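Local structure of putative serine phosphatase (Pseudomonas aeruginosa, 6K4E) at residues R66-D71 with L122-A127; F96-E101 with A129-A134; A145-T150 with M171-V176. The protein is a PP2C-type phosphatase of the SiaABC threonine phosphorylation pathway, probably removing phosphate from protein residues to control biofilm formation in response to carbon availability. All coordinates share one frame; numbering follows the deposited sequence.

Interaction 1. Residues R66-D71 with L122-A127; sequences RAILPD and LMTMLA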
loop_
_atom_site.group_PDB
_atom_site.type_symbol
_atom_site.label_atom_id
_atom_site.label_comp_id
_atom_site.label_asym_id
_atom_site.label_seq_id
_atom_site.Cartn_x
_atom_site.Cartn_y
_atom_site.Cartn_z
ATOM N N ARG B 66 -1.069 5.669 10.090
ATOM C CA ARG B 66 -1.134 7.052 10.595
ATOM C C ARG B 66 -0.122 7.966 9.899
ATOM O O ARG B 66 -0.409 9.131 9.639
ATOM C CB ARG B 66 -0.930 7.081 12.114
ATOM C CG ARG B 66 -2.219 6.751 12.860
ATOM C CD ARG B 66 -2.085 6.916 14.363
ATOM N NE ARG B 66 -3.381 6.739 15.017
ATOM C CZ ARG B 66 -4.265 7.711 15.226
ATOM N NH1 ARG B 66 -3.993 8.958 14.858
ATOM N NH2 ARG B 66 -5.424 7.444 15.816
ATOM N N ALA B 67 1.048 7.413 9.556
ATOM C CA ALA B 67 2.123 8.118 8.852
ATOM C C ALA B 67 1.744 8.583 7.431
ATOM O O ALA B 67 2.344 9.526 6.907
ATOM C CB ALA B 67 3.381 7.267 8.820
ATOM N N ILE B 68 0.732 7.966 6.836
ATOM C CA ILE B 68 0.297 8.361 5.495
ATOM C C ILE B 68 -0.867 9.415 5.565
ATOM O O ILE B 68 -1.314 9.889 4.527
ATOM C CB ILE B 68 -0.015 7.129 4.574
ATOM C CG1 ILE B 68 -1.293 6.371 5.006
ATOM C CG2 ILE B 68 1.178 6.204 4.456
ATOM C CD1 ILE B 68 -2.355 6.293 3.977
ATOM N N LEU B 69 -1.303 9.800 6.792
ATOM C CA LEU B 69 -2.385 10.774 6.999
ATOM C C LEU B 69 -1.862 12.216 7.088
ATOM O O LEU B 69 -0.824 12.419 7.693
ATOM C CB LEU B 69 -3.266 10.424 8.214
ATOM C CG LEU B 69 -3.820 8.977 8.271
ATOM C CD1 LEU B 69 -4.418 8.686 9.630
ATOM C CD2 LEU B 69 -4.802 8.684 7.143
ATOM N N PRO B 70 -2.555 13.227 6.483
ATOM C CA PRO B 70 -2.028 14.616 6.496
ATOM C C PRO B 70 -2.369 15.486 7.719
ATOM O O PRO B 70 -2.467 16.699 7.590
ATOM C CB PRO B 70 -2.622 15.202 5.212
ATOM C CG PRO B 70 -3.961 14.532 5.110
ATOM C CD PRO B 70 -3.772 13.131 5.640
ATOM N N ASP B 71 -2.491 14.881 8.907
ATOM C CA ASP B 71 -2.793 15.538 10.200
ATOM C C ASP B 71 -2.037 16.821 10.508
ATOM O O ASP B 71 -2.652 17.825 10.865
ATOM C CB ASP B 71 -2.523 14.544 11.341
ATOM C CG ASP B 71 -3.499 13.405 11.321
ATOM O OD1 ASP B 71 -4.356 13.386 10.419
ATOM O OD2 ASP B 71 -3.420 12.540 12.221
ATOM N N LEU B 122 -4.424 -2.304 3.326
ATOM C CA LEU B 122 -3.552 -2.544 2.171
ATOM C C LEU B 122 -3.960 -1.664 0.985
ATOM O O LEU B 122 -3.107 -1.095 0.299
ATOM C CB LEU B 122 -3.562 -4.034 1.743
ATOM C CG LEU B 122 -2.915 -5.053 2.670
ATOM C CD1 LEU B 122 -2.955 -6.452 2.037
ATOM C CD2 LEU B 122 -1.473 -4.689 2.990
ATOM N N MET B 123 -5.279 -1.561 0.751
ATOM C CA MET B 123 -5.896 -0.756 -0.302
ATOM C C MET B 123 -5.574 0.735 -0.112
ATOM O O MET B 123 -5.305 1.430 -1.078
ATOM C CB MET B 123 -7.420 -0.989 -0.307
ATOM C CG MET B 123 -7.847 -2.352 -0.867
ATOM S SD MET B 123 -7.323 -2.655 -2.587
ATOM C CE MET B 123 -8.330 -1.528 -3.412
ATOM N N THR B 124 -5.592 1.191 1.137
ATOM C CA THR B 124 -5.334 2.537 1.628
ATOM C C THR B 124 -3.891 2.979 1.240
ATOM O O THR B 124 -3.684 4.135 0.860
ATOM C CB THR B 124 -5.700 2.497 3.133
ATOM O OG1 THR B 124 -6.716 3.417 3.455
ATOM C CG2 THR B 124 -4.569 2.639 4.034
ATOM N N MET B 125 -2.913 2.057 1.288
ATOM C CA MET B 125 -1.508 2.343 0.925
ATOM C C MET B 125 -1.426 2.558 -0.591
ATOM O O MET B 125 -0.883 3.560 -1.041
ATOM C CB MET B 125 -0.537 1.216 1.357
ATOM C CG MET B 125 -0.563 0.866 2.824
ATOM S SD MET B 125 0.090 2.212 3.858
ATOM C CE MET B 125 -1.280 2.482 4.885
ATOM N N LEU B 126 -2.022 1.653 -1.356
ATOM C CA LEU B 126 -2.068 1.728 -2.813
ATOM C C LEU B 126 -2.775 2.996 -3.270
ATOM O O LEU B 126 -2.217 3.725 -4.094
ATOM C CB LEU B 126 -2.745 0.482 -3.399
ATOM C CG LEU B 126 -1.987 -0.834 -3.246
ATOM C CD1 LEU B 126 -2.863 -2.015 -3.675
ATOM C CD2 LEU B 126 -0.699 -0.825 -4.074
ATOM N N ALA B 127 -3.965 3.300 -2.686
ATOM C CA ALA B 127 -4.752 4.479 -3.027
ATOM C C ALA B 127 -4.047 5.788 -2.664
ATOM O O ALA B 127 -4.137 6.744 -3.425
ATOM C CB ALA B 127 -6.116 4.409 -2.376
#
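Ile68 and Met125 carry this contact, their side chains crossing at a slant with the thioether end of the methionine laid against the isoleucine branch. The terminal methyl CE of Met125 sits 3.9 Å from CG1 of Ile68 and nearly as close to its CD1, so it touches along the ethyl arm and not at one point. The sulfur is turned to the other branch, SD of Met125 lying 4.2 Å from CG2 of Ile68. Two bends shape the methionine for this: chi2 is -68° and chi3 122°, which turn CE to face the ethyl arm of the isoleucine although CB leaves the helix at a slant to the partner segment. Ile68 does point its CB at the helix; a chi1 of 70° puts CG1 between the backbone N and the carbonyl carbon, facing Met125, and CD1 continues toward Thr124. There CD1 of Ile68 comes to 4.0 Å from the carbonyl O of Thr124 and 4.3 Å from that residue's CG2, both loose van der Waals approaches. In the fold, the contact joins the turn that ends the long N-terminal helix 49-67 to helix 117-138, a helix packed on one sheet of the PP2C beta sandwich. Gln65 of the first helix also touches Thr124 and Met125, and the carbonyl O of Ile68 accepts a hydrogen bond from Arg128, one turn on from Thr124. Met125 packs besides on Met125 of the second subunit, where Leu122 likewise meets its own counterpart.

Interaction 2. Residues F96-E101 with A129-A134; sequences FYVYRE and AAIDHA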
loop_
_atom_site.group_PDB
_atom_site.type_symbol
_atom_site.label_atom_id
_atom_site.label_comp_id
_atom_site.label_asym_id
_atom_site.label_seq_id
_atom_site.Cartn_x
_atom_site.Cartn_y
_atom_site.Cartn_z
ATOM N N PHE B 96 -9.319 6.544 4.637
ATOM C CA PHE B 96 -8.251 7.526 4.840
ATOM C C PHE B 96 -8.675 8.867 4.262
ATOM O O PHE B 96 -9.811 9.027 3.832
ATOM C CB PHE B 96 -6.848 7.039 4.365
ATOM C CG PHE B 96 -6.592 7.055 2.873
ATOM C CD1 PHE B 96 -7.186 6.115 2.040
ATOM C CD2 PHE B 96 -5.753 8.011 2.303
ATOM C CE1 PHE B 96 -6.924 6.116 0.665
ATOM C CE2 PHE B 96 -5.541 8.047 0.914
ATOM C CZ PHE B 96 -6.107 7.093 0.111
ATOM N N TYR B 97 -7.811 9.850 4.340
ATOM C CA TYR B 97 -8.115 11.188 3.875
ATOM C C TYR B 97 -6.856 11.826 3.341
ATOM O O TYR B 97 -5.736 11.411 3.680
ATOM C CB TYR B 97 -8.738 12.041 4.987
ATOM C CG TYR B 97 -8.026 11.970 6.319
ATOM C CD1 TYR B 97 -8.256 10.917 7.195
ATOM C CD2 TYR B 97 -7.207 13.014 6.752
ATOM C CE1 TYR B 97 -7.646 10.869 8.449
ATOM C CE2 TYR B 97 -6.590 12.976 8.009
ATOM C CZ TYR B 97 -6.806 11.895 8.844
ATOM O OH TYR B 97 -6.263 11.827 10.092
ATOM N N VAL B 98 -7.055 12.785 2.451
ATOM C CA VAL B 98 -5.958 13.460 1.781
ATOM C C VAL B 98 -6.098 14.957 2.008
ATOM O O VAL B 98 -7.170 15.450 2.341
ATOM C CB VAL B 98 -5.907 13.087 0.259
ATOM C CG1 VAL B 98 -5.524 11.620 0.063
ATOM C CG2 VAL B 98 -7.229 13.389 -0.461
ATOM N N TYR B 99 -5.022 15.670 1.791
ATOM C CA TYR B 99 -4.973 17.120 1.907
ATOM C C TYR B 99 -3.712 17.561 1.204
ATOM O O TYR B 99 -2.674 16.924 1.358
ATOM C CB TYR B 99 -4.898 17.555 3.377
ATOM C CG TYR B 99 -4.717 19.049 3.518
ATOM C CD1 TYR B 99 -5.740 19.933 3.175
ATOM C CD2 TYR B 99 -3.539 19.581 4.021
ATOM C CE1 TYR B 99 -5.582 21.308 3.306
ATOM C CE2 TYR B 99 -3.372 20.959 4.157
ATOM C CZ TYR B 99 -4.402 21.817 3.798
ATOM O OH TYR B 99 -4.274 23.173 3.907
ATOM N N ARG B 100 -3.812 18.630 0.417
ATOM C CA ARG B 100 -2.705 19.241 -0.311
ATOM C C ARG B 100 -2.920 20.761 -0.367
ATOM O O ARG B 100 -3.790 21.233 -1.098
ATOM C CB ARG B 100 -2.599 18.634 -1.720
ATOM C CG ARG B 100 -1.454 19.211 -2.582
ATOM C CD ARG B 100 -0.066 18.773 -2.120
ATOM N NE ARG B 100 0.119 17.327 -2.291
ATOM C CZ ARG B 100 0.721 16.747 -3.321
ATOM N NH1 ARG B 100 1.280 17.483 -4.272
ATOM N NH2 ARG B 100 0.761 15.430 -3.411
ATOM N N GLU B 101 -2.130 21.506 0.399
ATOM C CA GLU B 101 -2.187 22.960 0.420
ATOM C C GLU B 101 -1.492 23.570 -0.795
ATOM O O GLU B 101 -0.391 23.169 -1.156
ATOM C CB GLU B 101 -1.539 23.513 1.695
ATOM C CG GLU B 101 -1.829 24.991 1.915
ATOM C CD GLU B 101 -0.757 25.831 2.594
ATOM O OE1 GLU B 101 0.388 25.349 2.759
ATOM O OE2 GLU B 101 -1.068 26.992 2.944
ATOM N N ALA B 129 -0.754 6.347 -2.640
ATOM C CA ALA B 129 0.262 6.483 -3.689
ATOM C C ALA B 129 -0.366 6.809 -5.039
ATOM O O ALA B 129 0.135 7.697 -5.730
ATOM C CB ALA B 129 1.085 5.214 -3.788
ATOM N N ALA B 130 -1.472 6.130 -5.404
ATOM C CA ALA B 130 -2.258 6.419 -6.621
ATOM C C ALA B 130 -2.783 7.884 -6.612
ATOM O O ALA B 130 -2.820 8.514 -7.663
ATOM C CB ALA B 130 -3.439 5.461 -6.726
ATOM N N ILE B 131 -3.137 8.430 -5.443
ATOM C CA ILE B 131 -3.636 9.812 -5.358
ATOM C C ILE B 131 -2.477 10.810 -5.575
ATOM O O ILE B 131 -2.650 11.789 -6.316
ATOM C CB ILE B 131 -4.500 10.073 -4.074
ATOM C CG1 ILE B 131 -5.922 9.545 -4.318
ATOM C CG2 ILE B 131 -4.554 11.579 -3.677
ATOM C CD1 ILE B 131 -6.810 9.441 -3.127
ATOM N N ASP B 132 -1.284 10.509 -5.009
ATOM C CA ASP B 132 -0.069 11.318 -5.173
ATOM C C ASP B 132 0.332 11.384 -6.639
ATOM O O ASP B 132 0.638 12.468 -7.135
ATOM C CB ASP B 132 1.086 10.727 -4.333
ATOM C CG ASP B 132 0.945 10.996 -2.849
ATOM O OD1 ASP B 132 -0.198 11.228 -2.388
ATOM O OD2 ASP B 132 1.960 10.951 -2.145
ATOM N N HIS B 133 0.316 10.230 -7.332
ATOM C CA HIS B 133 0.613 10.151 -8.767
ATOM C C HIS B 133 -0.355 11.060 -9.536
ATOM O O HIS B 133 0.088 11.888 -10.323
ATOM C CB HIS B 133 0.510 8.701 -9.289
ATOM C CG HIS B 133 0.423 8.609 -10.782
ATOM N ND1 HIS B 133 1.562 8.535 -11.570
ATOM C CD2 HIS B 133 -0.668 8.626 -11.589
ATOM C CE1 HIS B 133 1.130 8.499 -12.824
ATOM N NE2 HIS B 133 -0.203 8.558 -12.885
ATOM N N ALA B 134 -1.667 10.895 -9.302
ATOM C CA ALA B 134 -2.727 11.661 -9.958
ATOM C C ALA B 134 -2.564 13.171 -9.755
ATOM O O ALA B 134 -2.633 13.903 -10.741
ATOM C CB ALA B 134 -4.088 11.185 -9.479
HETATM O O HOH W 1 2.019 14.673 -6.029
#
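Ile131 makes the apolar part of the contact, reaching from the helix to two strand residues at once. CG2 of Ile131 meets CG1 of Val98 at 3.9 Å, the two side chains crossing at a slant. The other branch ends in CD1 of Ile131, which lies 4.1 Å from CZ of Phe96 and approaches that ring obliquely, the two side chains coming from opposite directions. With chi1 at -80°, CG2 of Ile131 stands anti to the backbone N while CG1 takes the place beside it; both branches reach Val98 CG1, and CD1 goes on to Phe96.

The polar part is mediated by water. Water 1 lies in the guanidinium plane of Arg100, accepts from its NH2 at 3.0 Å and donates to the carbonyl O of Asp132 at 2.8 Å. OD1 of Asp132 is 4.4 Å from NH2 of Arg100, too far for a salt bridge, and instead forms one with NE of Arg128.

Here a helix of the PP2C fold packs on the outer face of a sandwich sheet, segments 96-101 and 129-134 running in roughly the same direction, 25° apart. Strand 95-101 is that sheet's edge within the chain; Val111 of the adjoining strand 105-113 and Thr150 of helix 143-157 also touch Ile131.

Interaction 3. Residues A145-T150 with M171-V176; sequences AILGET and MDAGLV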
loop_
_atom_site.group_PDB
_atom_site.type_symbol
_atom_site.label_atom_id
_atom_site.label_comp_id
_atom_site.label_asym_id
_atom_site.label_seq_id
_atom_site.Cartn_x
_atom_site.Cartn_y
_atom_site.Cartn_z
ATOM N N ALA B 145 -10.527 15.036 -12.601
ATOM C CA ALA B 145 -9.314 14.522 -13.284
ATOM C C ALA B 145 -8.455 13.663 -12.350
ATOM O O ALA B 145 -7.930 12.642 -12.785
ATOM C CB ALA B 145 -8.485 15.660 -13.846
ATOM N N ILE B 146 -8.358 14.065 -11.048
ATOM C CA ILE B 146 -7.611 13.360 -10.011
ATOM C C ILE B 146 -8.223 11.972 -9.812
ATOM O O ILE B 146 -7.497 11.000 -9.748
ATOM C CB ILE B 146 -7.513 14.200 -8.684
ATOM C CG1 ILE B 146 -6.716 15.515 -8.909
ATOM C CG2 ILE B 146 -6.842 13.392 -7.546
ATOM C CD1 ILE B 146 -6.977 16.600 -7.892
ATOM N N LEU B 147 -9.552 11.882 -9.735
ATOM C CA LEU B 147 -10.292 10.628 -9.549
ATOM C C LEU B 147 -10.128 9.677 -10.719
ATOM O O LEU B 147 -9.971 8.481 -10.491
ATOM C CB LEU B 147 -11.784 10.892 -9.259
ATOM C CG LEU B 147 -12.136 11.561 -7.928
ATOM C CD1 LEU B 147 -13.612 11.659 -7.777
ATOM C CD2 LEU B 147 -11.590 10.791 -6.752
ATOM N N GLY B 148 -10.138 10.219 -11.947
ATOM C CA GLY B 148 -9.952 9.475 -13.190
ATOM C C GLY B 148 -8.572 8.851 -13.244
ATOM O O GLY B 148 -8.435 7.649 -13.484
ATOM N N GLU B 149 -7.548 9.671 -12.957
ATOM C CA GLU B 149 -6.147 9.289 -12.904
ATOM C C GLU B 149 -5.870 8.314 -11.750
ATOM O O GLU B 149 -5.034 7.423 -11.929
ATOM C CB GLU B 149 -5.254 10.536 -12.802
ATOM C CG GLU B 149 -4.888 11.155 -14.145
ATOM C CD GLU B 149 -4.092 10.276 -15.099
ATOM O OE1 GLU B 149 -3.144 9.595 -14.643
ATOM O OE2 GLU B 149 -4.414 10.281 -16.308
ATOM N N THR B 150 -6.576 8.479 -10.571
ATOM C CA THR B 150 -6.433 7.583 -9.415
ATOM C C THR B 150 -6.926 6.181 -9.801
ATOM O O THR B 150 -6.250 5.185 -9.535
ATOM C CB THR B 150 -7.129 8.156 -8.170
ATOM O OG1 THR B 150 -6.511 9.395 -7.824
ATOM C CG2 THR B 150 -7.078 7.212 -6.984
ATOM N N MET B 171 -13.387 1.585 -4.745
ATOM C CA MET B 171 -13.288 2.549 -3.662
ATOM C C MET B 171 -14.163 3.751 -3.870
ATOM O O MET B 171 -14.415 4.161 -5.002
ATOM C CB MET B 171 -11.833 2.963 -3.391
ATOM C CG MET B 171 -11.173 3.741 -4.509
ATOM S SD MET B 171 -9.442 4.168 -4.213
ATOM C CE MET B 171 -8.784 2.564 -4.045
ATOM N N ASP B 172 -14.656 4.289 -2.759
ATOM C CA ASP B 172 -15.447 5.500 -2.739
ATOM C C ASP B 172 -14.478 6.614 -2.427
ATOM O O ASP B 172 -13.505 6.373 -1.727
ATOM C CB ASP B 172 -16.504 5.424 -1.635
ATOM C CG ASP B 172 -17.462 4.256 -1.750
ATOM O OD1 ASP B 172 -17.582 3.698 -2.870
ATOM O OD2 ASP B 172 -18.160 3.952 -0.732
ATOM N N ALA B 173 -14.717 7.811 -2.960
ATOM C CA ALA B 173 -13.915 9.005 -2.708
ATOM C C ALA B 173 -14.682 10.271 -2.980
ATOM O O ALA B 173 -15.532 10.310 -3.860
ATOM C CB ALA B 173 -12.611 8.994 -3.502
ATOM N N GLY B 174 -14.420 11.274 -2.163
ATOM C CA GLY B 174 -14.991 12.602 -2.299
ATOM C C GLY B 174 -13.804 13.533 -2.251
ATOM O O GLY B 174 -13.068 13.514 -1.268
ATOM N N LEU B 175 -13.557 14.264 -3.335
ATOM C CA LEU B 175 -12.429 15.186 -3.454
ATOM C C LEU B 175 -12.911 16.575 -3.722
ATOM O O LEU B 175 -13.736 16.772 -4.601
ATOM C CB LEU B 175 -11.526 14.782 -4.621
ATOM C CG LEU B 175 -10.390 13.848 -4.345
ATOM C CD1 LEU B 175 -9.688 13.572 -5.607
ATOM C CD2 LEU B 175 -9.387 14.462 -3.371
ATOM N N VAL B 176 -12.339 17.551 -3.028
ATOM C CA VAL B 176 -12.728 18.947 -3.167
ATOM C C VAL B 176 -11.521 19.861 -3.406
ATOM O O VAL B 176 -10.571 19.837 -2.623
ATOM C CB VAL B 176 -13.523 19.390 -1.904
ATOM C CG1 VAL B 176 -13.834 20.878 -1.926
ATOM C CG2 VAL B 176 -14.808 18.577 -1.711
#
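Leu175 puts its CD1 methyl between two helix side chains. CD1 of Leu175 comes within 3.4 Å of CG2 of Ile146, a tight carbon pair, and is also near that isoleucine's CB. The two side chains cross at about a right angle. Against Leu147 the approach is different: the leucines slide past each other in opposite directions, and CD2 of Leu147 lies 3.6 Å from CD1 of Leu175. The same CD2 of Leu147 extends to the methyl of Ala173, 3.9 Å from its CB, and spans two residues that face the same way along the strand. In PP2C enzymes, helices pack on the faces of a beta sandwich; here helix 143-157 lies on the sheet containing strand 171-179, and the short segments run at 144° to each other, roughly antiparallel. Within the helix, the carbonyl O of Ile146 is gripped twice. Thr150 N gives the regular helical bond, and Thr150 OG1 donates to Ile146 O over 2.7 Å, reaching it from the face opposite to Thr150 N and 42° out of the carbonyl plane. Thr150 in turn rests on Ile131 and Ala134 of helix 117-138. Farther out, Leu107 of strand 105-113 touches both Ile146 and Leu175, while Ala188 of strand 184-190 meets Leu147. On the strand, Asp172 is backbone-bonded to Asp112, a ligand in both magnesium sites.

All three contacts are buried and apolar at heart, yet only interaction 2 adds a water bridge and a loose charge pair, at its partly exposed edge. Interactions 1 and 2 share helix 117-138: one binds it to the turn following helix 49-67, the other to strand 95-101, and Phe96 bridges them by packing on Thr124 and Ala127. Interaction 3 covers another strand of the sheet used by interaction 2 with the next helix, and Ala134 against Thr150 joins the two. Both contacts of helix 117-138 border the second subunit, whereas interaction 3 is untouched by it. Met171 meets Ala127, linking interactions 1 and 3.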